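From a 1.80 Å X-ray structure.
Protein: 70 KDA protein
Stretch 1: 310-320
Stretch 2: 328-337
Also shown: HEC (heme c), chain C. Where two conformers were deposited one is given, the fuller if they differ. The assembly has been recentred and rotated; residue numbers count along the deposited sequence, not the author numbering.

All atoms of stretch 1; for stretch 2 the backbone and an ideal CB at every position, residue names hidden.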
# COMPACT_ATOMS: atom_id res chain seq x y z
N ASN A 310 -5.25 -2.86 13.89
CA ASN A 310 -4.20 -1.94 14.28
C ASN A 310 -4.16 -0.79 13.33
O ASN A 310 -4.48 -0.94 12.18
CB ASN A 310 -2.83 -2.64 14.39
CG ASN A 310 -1.84 -2.14 13.36
OD1 ASN A 310 -1.10 -1.26 13.61
ND2 ASN A 310 -1.84 -2.77 12.18
N VAL A 311 -3.84 0.40 13.83
CA VAL A 311 -3.67 1.53 12.93
C VAL A 311 -2.29 2.14 13.05
O VAL A 311 -1.98 3.10 12.33
CB VAL A 311 -4.73 2.64 13.17
CG1 VAL A 311 -6.11 2.03 13.00
CG2 VAL A 311 -4.52 3.28 14.56
N HIS A 312 -1.43 1.55 13.90
CA HIS A 312 -0.03 2.09 14.08
C HIS A 312 0.72 1.91 12.82
O HIS A 312 1.47 2.81 12.37
CB HIS A 312 0.66 1.41 15.26
CG HIS A 312 0.17 1.90 16.56
ND1 HIS A 312 0.83 1.71 17.70
CD2 HIS A 312 -1.00 2.61 16.89
CE1 HIS A 312 0.13 2.26 18.75
NE2 HIS A 312 -0.97 2.84 18.24
N SER A 313 0.53 0.75 12.17
CA SER A 313 1.12 0.62 10.82
C SER A 313 0.62 1.73 9.86
O SER A 313 1.42 2.32 9.06
CB SER A 313 0.82 -0.76 10.26
OG SER A 313 -0.59 -0.97 10.23
N GLU A 314 -0.67 2.07 9.94
CA GLU A 314 -1.24 3.05 9.00
C GLU A 314 -0.63 4.40 9.31
O GLU A 314 -0.51 5.29 8.45
CB GLU A 314 -2.77 3.13 9.20
CG GLU A 314 -3.45 1.80 8.86
CD GLU A 314 -4.97 1.89 8.81
OE1 GLU A 314 -5.52 3.03 8.98
OE2 GLU A 314 -5.59 0.79 8.66
N MET A 315 -0.22 4.54 10.57
CA MET A 315 0.40 5.78 11.05
C MET A 315 1.84 6.06 10.67
O MET A 315 2.29 7.22 10.82
CB MET A 315 0.28 5.89 12.56
CG MET A 315 -1.12 6.23 13.08
SD MET A 315 -1.27 5.83 14.85
CE MET A 315 -0.41 7.20 15.52
N ALA A 316 2.54 5.07 10.10
CA ALA A 316 3.99 5.20 9.86
C ALA A 316 4.40 6.57 9.25
O ALA A 316 5.31 7.26 9.78
CB ALA A 316 4.45 4.08 8.96
N PHE A 317 3.76 6.99 8.16
CA PHE A 317 4.27 8.23 7.49
C PHE A 317 3.98 9.47 8.30
O PHE A 317 4.64 10.53 8.15
CB PHE A 317 3.68 8.36 6.08
CG PHE A 317 4.41 7.52 5.07
CD1 PHE A 317 5.70 7.86 4.66
CD2 PHE A 317 3.82 6.38 4.55
CE1 PHE A 317 6.37 7.07 3.69
CE2 PHE A 317 4.46 5.60 3.59
CZ PHE A 317 5.74 5.93 3.18
N GLY A 318 2.98 9.38 9.16
CA GLY A 318 2.70 10.56 10.00
C GLY A 318 3.66 10.65 11.16
O GLY A 318 4.06 11.72 11.59
N VAL A 319 4.00 9.50 11.71
CA VAL A 319 4.97 9.38 12.81
C VAL A 319 6.31 9.79 12.25
O VAL A 319 7.08 10.49 12.92
CB VAL A 319 5.07 7.90 13.33
CG1 VAL A 319 6.27 7.75 14.28
CG2 VAL A 319 3.78 7.48 14.00
N ALA A 320 6.62 9.36 11.02
CA ALA A 320 8.00 9.60 10.55
C ALA A 320 8.24 11.02 10.15
O ALA A 320 9.32 11.35 9.79
CB ALA A 320 8.40 8.66 9.40
N UNK A 328 2.87 14.52 19.76
CA UNK A 328 2.11 14.73 18.55
C UNK A 328 2.12 13.43 17.75
O UNK A 328 1.08 13.09 17.17
CB UNK A 328 2.68 15.89 17.73
N UNK A 329 3.27 12.76 17.65
CA UNK A 329 3.29 11.54 16.78
C UNK A 329 2.33 10.53 17.35
O UNK A 329 1.44 10.10 16.65
CB UNK A 329 4.69 10.93 16.68
N UNK A 330 2.50 10.15 18.62
CA UNK A 330 1.55 9.19 19.26
C UNK A 330 0.09 9.70 19.16
O UNK A 330 -0.85 8.92 19.01
CB UNK A 330 1.92 8.98 20.73
N UNK A 331 -0.07 11.01 19.28
CA UNK A 331 -1.42 11.64 19.33
C UNK A 331 -2.13 11.75 17.97
O UNK A 331 -3.28 12.15 17.94
CB UNK A 331 -1.30 13.04 19.93
N UNK A 332 -1.49 11.30 16.88
CA UNK A 332 -2.18 11.08 15.60
C UNK A 332 -3.13 9.91 15.65
O UNK A 332 -3.93 9.74 14.72
CB UNK A 332 -1.16 10.86 14.48
N UNK A 333 -3.07 9.09 16.69
CA UNK A 333 -3.87 7.85 16.73
C UNK A 333 -5.39 8.02 16.50
O UNK A 333 -5.95 7.25 15.71
CB UNK A 333 -3.66 7.18 18.09
N UNK A 334 -6.07 8.95 17.18
CA UNK A 334 -7.52 9.17 16.95
C UNK A 334 -7.77 9.46 15.45
O UNK A 334 -8.72 8.91 14.85
CB UNK A 334 -8.03 10.33 17.81
N UNK A 335 -6.95 10.33 14.84
CA UNK A 335 -7.12 10.67 13.43
C UNK A 335 -6.99 9.46 12.52
O UNK A 335 -7.74 9.26 11.52
CB UNK A 335 -6.10 11.73 13.02
N UNK A 336 -6.09 8.58 12.94
CA UNK A 336 -5.87 7.36 12.14
C UNK A 336 -6.91 6.27 12.30
O UNK A 336 -7.22 5.52 11.36
CB UNK A 336 -4.50 6.77 12.49
N UNK A 337 -7.49 6.17 13.47
CA UNK A 337 -8.67 5.29 13.66
C UNK A 337 -9.83 5.81 12.72
O UNK A 337 -10.52 5.05 12.12
CB UNK A 337 -9.11 5.28 15.13
FE HEC C . 0.34 3.02 2.53
CHA HEC C . 0.22 -0.44 2.92
CHB HEC C . -2.36 3.38 4.76
CHC HEC C . 0.83 6.50 2.76
CHD HEC C . 2.50 2.74 -0.03
NA HEC C . -0.76 1.83 3.60
C1A HEC C . -0.80 0.40 3.53
C2A HEC C . -1.95 -0.18 4.20
C3A HEC C . -2.71 0.89 4.75
C4A HEC C . -1.98 2.09 4.35
CMA HEC C . -4.03 0.79 5.50
CAA HEC C . -2.34 -1.67 4.34
CBA HEC C . -3.01 -2.07 3.02
CGA HEC C . -3.29 -3.55 2.93
O1A HEC C . -2.42 -4.43 3.26
O2A HEC C . -4.38 -3.82 2.43
NB HEC C . -0.50 4.54 3.62
C1B HEC C . -1.61 4.54 4.37
C2B HEC C . -1.99 5.83 4.94
C3B HEC C . -1.06 6.73 4.38
C4B HEC C . -0.23 5.87 3.53
CMB HEC C . -3.12 5.97 5.87
CAB HEC C . -0.87 8.20 4.62
CBB HEC C . -0.52 8.55 5.96
NC HEC C . 1.39 4.42 1.60
C1C HEC C . 1.57 5.78 1.75
C2C HEC C . 2.47 6.38 0.73
C3C HEC C . 2.96 5.23 -0.05
C4C HEC C . 2.29 4.06 0.51
CMC HEC C . 2.81 7.87 0.68
CAC HEC C . 3.94 5.22 -1.19
CBC HEC C . 5.07 6.04 -1.09
ND HEC C . 1.21 1.41 1.64
C1D HEC C . 2.06 1.50 0.62
C2D HEC C . 2.52 0.24 0.14
C3D HEC C . 1.86 -0.68 1.01
C4D HEC C . 1.09 0.15 1.92
CMD HEC C . 3.43 -0.12 -0.98
CAD HEC C . 2.10 -2.15 1.01
CBD HEC C . 3.46 -2.19 1.82
CGD HEC C . 3.99 -3.60 1.85
O1D HEC C . 4.93 -3.95 1.10
O2D HEC C . 3.35 -4.42 2.60

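Position 328 is helical, and nothing of stretch 1 lies within 5.5 Å of its ideal CB; any helix-tolerant residue would serve. It is Ala328, which makes no contact.

At 329 the CB points toward the C-terminal end of the first helix, 4.2 Å from Val319 CA, where the carbonyl of Val319 offers an acceptor. A long side chain with a terminal donor fits best, Lys, Arg or Gln. Arg329 reaches out with chi1 m and then t, t; its NE donates to Val319 O at 2.7 Å, while its CD packs 3.8 Å from Val319 CG1.

Position 330 points away, so almost any helix former would do; Arg330 adds little here. Position 331 also points away, with phi/psi of -77/-1 that many residues could adopt, so the backbone does not demand the deposited Gly331.

The CB of 332 faces stretch 1, 3.9 Å from Met315 CE, with Gly318 beyond it. An apolar side chain of middle size is called for: Leu, Ile or Met. Leu332, m,t, sets its CB 3.8 Å from Met315 CE and its CD1 3.6 Å from Gly318 O. The fit relies on the glycine: an ideal CB on Gly318 would lie 3.0 Å from Leu332 CD1, a clash.

At 333 CA-to-CB runs sideways, but His312 NE2 is 5.1 Å from the ideal CB and Met315 CE 4.1 Å. An acceptor on a flexible stem, Glu or Gln, could pair with the imidazole; Met could settle for packing. Glu333, t,t, takes the polar option: His312 NE2 donates to Glu333 OE1 over a very short 2.5 Å, with the oxygen near the ring plane.

Positions 334 and 335 meet nothing of stretch 1, so polar residues suit both; they are Asp334 and Glu335.

Position 336 looks straight at stretch 1, its CB 3.5 Å from Met315 CG and 4.1 Å from Val311 CG2. The heme edge lies farther along, so a large apolar group, Phe, Leu or Met, is favoured. Phe336 lays one ring face against Met315, whose CG comes 3.3 Å from Phe336 CG and whose CA makes a CH-pi contact, 4.1 Å from the ring centroid. The ring edge meets the heme, Phe336 CE2 to HEC CBB being 3.8 Å.

At 337 the CB points away, yet Val311 CG1 is 4.9 Å off, so a long side chain could fold back. Glu337 does so with chi1 and chi2 both m, bringing OE1 3.6 Å from Val311 CG1.

Stretch 2, residues 328-337: ARRGLEDEFE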
# COMPACT_ATOMS: atom_id res chain seq x y z
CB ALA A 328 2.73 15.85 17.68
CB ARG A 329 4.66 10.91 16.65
CG ARG A 329 5.73 11.74 15.99
CD ARG A 329 7.08 11.08 16.00
NE ARG A 329 7.91 11.89 15.12
CZ ARG A 329 8.94 12.62 15.58
NH1 ARG A 329 9.25 12.62 16.86
NH2 ARG A 329 9.61 13.40 14.75
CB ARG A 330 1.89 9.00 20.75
CG ARG A 330 3.19 8.24 20.95
CD ARG A 330 3.36 7.77 22.38
NE ARG A 330 3.10 8.80 23.38
CZ ARG A 330 4.04 9.42 24.09
NH1 ARG A 330 5.32 9.18 23.86
NH2 ARG A 330 3.69 10.29 25.06
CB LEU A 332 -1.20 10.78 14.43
CG LEU A 332 -0.34 12.01 14.15
CD1 LEU A 332 0.82 11.65 13.23
CD2 LEU A 332 -1.12 13.07 13.40
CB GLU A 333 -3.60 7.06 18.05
CG GLU A 333 -4.21 5.65 17.98
CD GLU A 333 -3.70 4.79 19.16
OE1 GLU A 333 -2.47 4.57 19.23
OE2 GLU A 333 -4.55 4.40 20.02
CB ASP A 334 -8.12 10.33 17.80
CG ASP A 334 -8.06 10.11 19.30
OD1 ASP A 334 -7.70 9.02 19.76
OD2 ASP A 334 -8.44 11.05 20.05
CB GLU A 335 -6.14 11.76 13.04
CG GLU A 335 -6.61 13.09 13.61
CD GLU A 335 -5.59 14.21 13.37
OE1 GLU A 335 -4.43 14.10 13.83
OE2 GLU A 335 -5.97 15.24 12.78
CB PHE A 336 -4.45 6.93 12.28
CG PHE A 336 -3.55 7.67 11.33
CD1 PHE A 336 -3.14 9.01 11.60
CD2 PHE A 336 -3.07 7.04 10.17
CE1 PHE A 336 -2.33 9.71 10.67
CE2 PHE A 336 -2.25 7.74 9.25
CZ PHE A 336 -1.91 9.06 9.48
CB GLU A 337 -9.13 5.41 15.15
CG GLU A 337 -8.17 4.73 16.12
CD GLU A 337 -8.21 3.20 16.06
OE1 GLU A 337 -8.93 2.56 15.24
OE2 GLU A 337 -7.52 2.58 16.91
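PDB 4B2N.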